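Local structure of conserved hypothetical protein (2GPI) at residues V16-I21 with D33-Q38. The protein is of unknown function, belongs to the DUF1488 family and may be linked to transcriptional regulation of the shikimate pathway. Numbering follows the deposited sequence.
Sequences VQLSAI and DCYIGQ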
ATOM      1  N   VAL A  16     -13.929  -0.573   0.253  1.00 14.41           N
ATOM      2  CA  VAL A  16     -14.835  -1.081   1.305  1.00 15.98           C
ATOM      3  C   VAL A  16     -14.938  -2.635   1.376  1.00 17.38           C
ATOM      4  O   VAL A  16     -15.218  -3.171   2.425  1.00 20.85           O
ATOM      5  CB  VAL A  16     -16.249  -0.451   1.220  1.00 19.67           C
ATOM      6  CG1 VAL A  16     -16.212   1.087   1.452  1.00 15.68           C
ATOM      7  CG2 VAL A  16     -16.882  -0.787  -0.124  1.00 18.47           C
ATOM      8  N   GLN A  17     -14.658  -3.306   0.269  1.00 19.66           N
ATOM      9  CA  GLN A  17     -14.776  -4.767   0.177  1.00 21.69           C
ATOM     10  C   GLN A  17     -13.700  -5.383   1.055  1.00 22.67           C
ATOM     11  O   GLN A  17     -13.939  -6.353   1.755  1.00 25.22           O
ATOM     12  CB  GLN A  17     -14.642  -5.200  -1.289  1.00 24.97           C
ATOM     13  CG  GLN A  17     -14.350  -6.675  -1.545  1.00 38.76           C
ATOM     14  CD  GLN A  17     -15.575  -7.489  -1.933  1.00 49.99           C
ATOM     15  OE1 GLN A  17     -16.588  -6.950  -2.396  1.00 52.55           O
ATOM     16  NE2 GLN A  17     -15.473  -8.805  -1.771  1.00 56.85           N
ATOM     17  N   LEU A  18     -12.530  -4.762   1.057  1.00 18.01           N
ATOM     18  CA  LEU A  18     -11.399  -5.255   1.829  1.00 18.98           C
ATOM     19  C   LEU A  18     -11.123  -4.481   3.125  1.00 20.78           C
ATOM     20  O   LEU A  18     -10.272  -4.904   3.899  1.00 21.00           O
ATOM     21  CB  LEU A  18     -10.148  -5.180   0.984  1.00 20.11           C
ATOM     22  CG  LEU A  18     -10.162  -5.934  -0.339  1.00 26.40           C
ATOM     23  CD1 LEU A  18      -8.841  -5.786  -1.083  1.00 27.41           C
ATOM     24  CD2 LEU A  18     -10.480  -7.414  -0.033  1.00 23.09           C
ATOM     25  N   SER A  19     -11.792  -3.347   3.326  1.00 16.02           N
ATOM     26  CA  SER A  19     -11.464  -2.406   4.422  1.00 14.19           C
ATOM     27  C   SER A  19      -9.980  -2.093   4.410  1.00 12.63           C
ATOM     28  O   SER A  19      -9.258  -2.428   5.363  1.00 14.58           O
ATOM     29  CB  SER A  19     -11.877  -2.945   5.779  1.00 15.94           C
ATOM     30  OG  SER A  19     -13.295  -3.090   5.824  1.00 19.56           O
ATOM     31  N   ALA A  20      -9.536  -1.497   3.301  1.00 12.42           N
ATOM     32  CA  ALA A  20      -8.120  -1.251   3.054  1.00 12.08           C
ATOM     33  C   ALA A  20      -7.942   0.034   2.278  1.00 11.77           C
ATOM     34  O   ALA A  20      -8.820   0.404   1.500  1.00 13.14           O
ATOM     35  CB  ALA A  20      -7.540  -2.426   2.251  1.00 11.21           C
ATOM     36  N   ILE A  21      -6.803   0.704   2.451  1.00 12.86           N
ATOM     37  CA  ILE A  21      -6.355   1.687   1.495  1.00 12.47           C
ATOM     38  C   ILE A  21      -5.781   0.944   0.282  1.00 14.48           C
ATOM     39  O   ILE A  21      -4.922   0.053   0.411  1.00 14.82           O
ATOM     40  CB  ILE A  21      -5.295   2.652   2.055  1.00 14.81           C
ATOM     41  CG1 ILE A  21      -5.920   3.658   3.075  1.00 16.05           C
ATOM     42  CG2 ILE A  21      -4.577   3.444   0.900  1.00 13.48           C
ATOM     43  CD1 ILE A  21      -6.746   4.730   2.422  1.00 17.76           C
ATOM     44  N   ASP A  33      -1.815  -3.390  -8.220  1.00  8.88           N
ATOM     45  CA  ASP A  33      -2.661  -2.947  -7.142  1.00  9.87           C
ATOM     46  C   ASP A  33      -2.095  -3.367  -5.784  1.00  9.60           C
ATOM     47  O   ASP A  33      -1.844  -4.555  -5.481  1.00 12.08           O
ATOM     48  CB  ASP A  33      -4.114  -3.337  -7.369  1.00 13.27           C
ATOM     49  CG  ASP A  33      -4.682  -2.638  -8.613  1.00 14.33           C
ATOM     50  OD1 ASP A  33      -4.687  -1.388  -8.664  1.00 15.03           O
ATOM     51  OD2 ASP A  33      -5.009  -3.348  -9.580  1.00 16.94           O
ATOM     52  N   CYS A  34      -1.928  -2.380  -4.912  1.00 10.61           N
ATOM     53  CA  CYS A  34      -1.376  -2.626  -3.580  1.00 11.15           C
ATOM     54  C   CYS A  34      -2.402  -2.210  -2.527  1.00 12.16           C
ATOM     55  O   CYS A  34      -3.217  -1.306  -2.757  1.00 11.90           O
ATOM     56  CB  CYS A  34      -0.133  -1.802  -3.322  1.00 11.57           C
ATOM     57  SG  CYS A  34       1.182  -2.064  -4.547  1.00 12.32           S
ATOM     58  N   TYR A  35      -2.343  -2.865  -1.395  1.00 11.26           N
ATOM     59  CA  TYR A  35      -3.341  -2.679  -0.340  1.00 11.11           C
ATOM     60  C   TYR A  35      -2.674  -2.688   1.023  1.00 12.43           C
ATOM     61  O   TYR A  35      -1.772  -3.445   1.271  1.00 12.78           O
ATOM     62  CB  TYR A  35      -4.384  -3.765  -0.402  1.00 11.68           C
ATOM     63  CG  TYR A  35      -5.145  -3.793  -1.699  1.00 13.73           C
ATOM     64  CD1 TYR A  35      -4.712  -4.537  -2.784  1.00 13.73           C
ATOM     65  CD2 TYR A  35      -6.303  -3.031  -1.857  1.00 16.46           C
ATOM     66  CE1 TYR A  35      -5.376  -4.493  -3.969  1.00 14.52           C
ATOM     67  CE2 TYR A  35      -7.005  -3.012  -3.036  1.00 14.18           C
ATOM     68  CZ  TYR A  35      -6.538  -3.752  -4.124  1.00 11.62           C
ATOM     69  OH  TYR A  35      -7.217  -3.746  -5.305  1.00 15.78           O
ATOM     70  N   ILE A  36      -3.143  -1.813   1.903  1.00 12.99           N
ATOM     71  CA  ILE A  36      -2.795  -1.871   3.326  1.00 11.52           C
ATOM     72  C   ILE A  36      -4.115  -1.845   4.122  1.00 12.87           C
ATOM     73  O   ILE A  36      -4.911  -0.889   4.021  1.00 12.93           O
ATOM     74  CB  ILE A  36      -1.761  -0.779   3.764  1.00 12.32           C
ATOM     75  CG1 ILE A  36      -1.389  -0.917   5.235  1.00 14.90           C
ATOM     76  CG2 ILE A  36      -2.246   0.650   3.443  1.00 11.27           C
ATOM     77  CD1 ILE A  36      -0.183  -0.059   5.673  1.00 15.01           C
ATOM     78  N   GLY A  37      -4.346  -2.924   4.854  1.00 13.63           N
ATOM     79  CA  GLY A  37      -5.591  -3.056   5.568  1.00 12.83           C
ATOM     80  C   GLY A  37      -5.751  -2.078   6.722  1.00 14.15           C
ATOM     81  O   GLY A  37      -4.781  -1.533   7.265  1.00 14.23           O
ATOM     82  N   GLN A  38      -7.006  -1.830   7.075  1.00 13.39           N
ATOM     83  CA  GLN A  38      -7.344  -0.891   8.153  1.00 13.88           C
ATOM     84  C   GLN A  38      -6.536  -1.183   9.408  1.00 12.04           C
ATOM     85  O   GLN A  38      -5.909  -0.248   9.991  1.00 13.66           O
ATOM     86  CB  GLN A  38      -8.824  -0.957   8.438  1.00 13.78           C
ATOM     87  CG  GLN A  38      -9.217   0.077   9.455  1.00 15.14           C
ATOM     88  CD  GLN A  38     -10.702   0.143   9.658  1.00 18.29           C
ATOM     89  OE1 GLN A  38     -11.488  -0.372   8.843  1.00 18.54           O
ATOM     90  NE2 GLN A  38     -11.105   0.780  10.746  1.00 19.01           N
TER
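L18 lays its CD1 methyl over one face of the Y35 ring in a CH-pi contact, 4.0 Å from the ring centroid and displaced toward the CD2–CE2 rim. The two side chains cross at about a right angle, and the CB of A20 approaches Y35 CD2 obliquely beside it; H22 stacks on the same tyrosine. On the opposite sheet face I21 CB packs against I36 CG2 at 3.9 Å. I36 CG1 is anti to the backbone N (chi1 -178°); CG2, between N and the carbonyl carbon, is the touching branch.

Between these two apolar contacts run the antiparallel backbones of strands 20-27 and 30-37. I21 and I36 form a hydrogen-bonded pair: I36 N to I21 O (3.0 Å, 162°) lies in the carbonyl plane, whereas I21 N to I36 O (2.9 Å) is more bent, at 141°, and tilted from it. A20 and G37, the adjoining non-hydrogen-bonded pair, bring their CA atoms to 4.0 Å.

Farther out, Q38 NE2 hydrogen-bonds E42 OE2 within helix 38-45, which G37 N-caps. The Q38 N–S19 O bond (2.9 Å) joins that helix to the G1 bulge in which S19 and A20 both face D15. Thus S19 O satisfies the helix's first amide, while I21 O, besides its N-H bond, takes a CA-H...O contact from Y35 CA (3.2 Å).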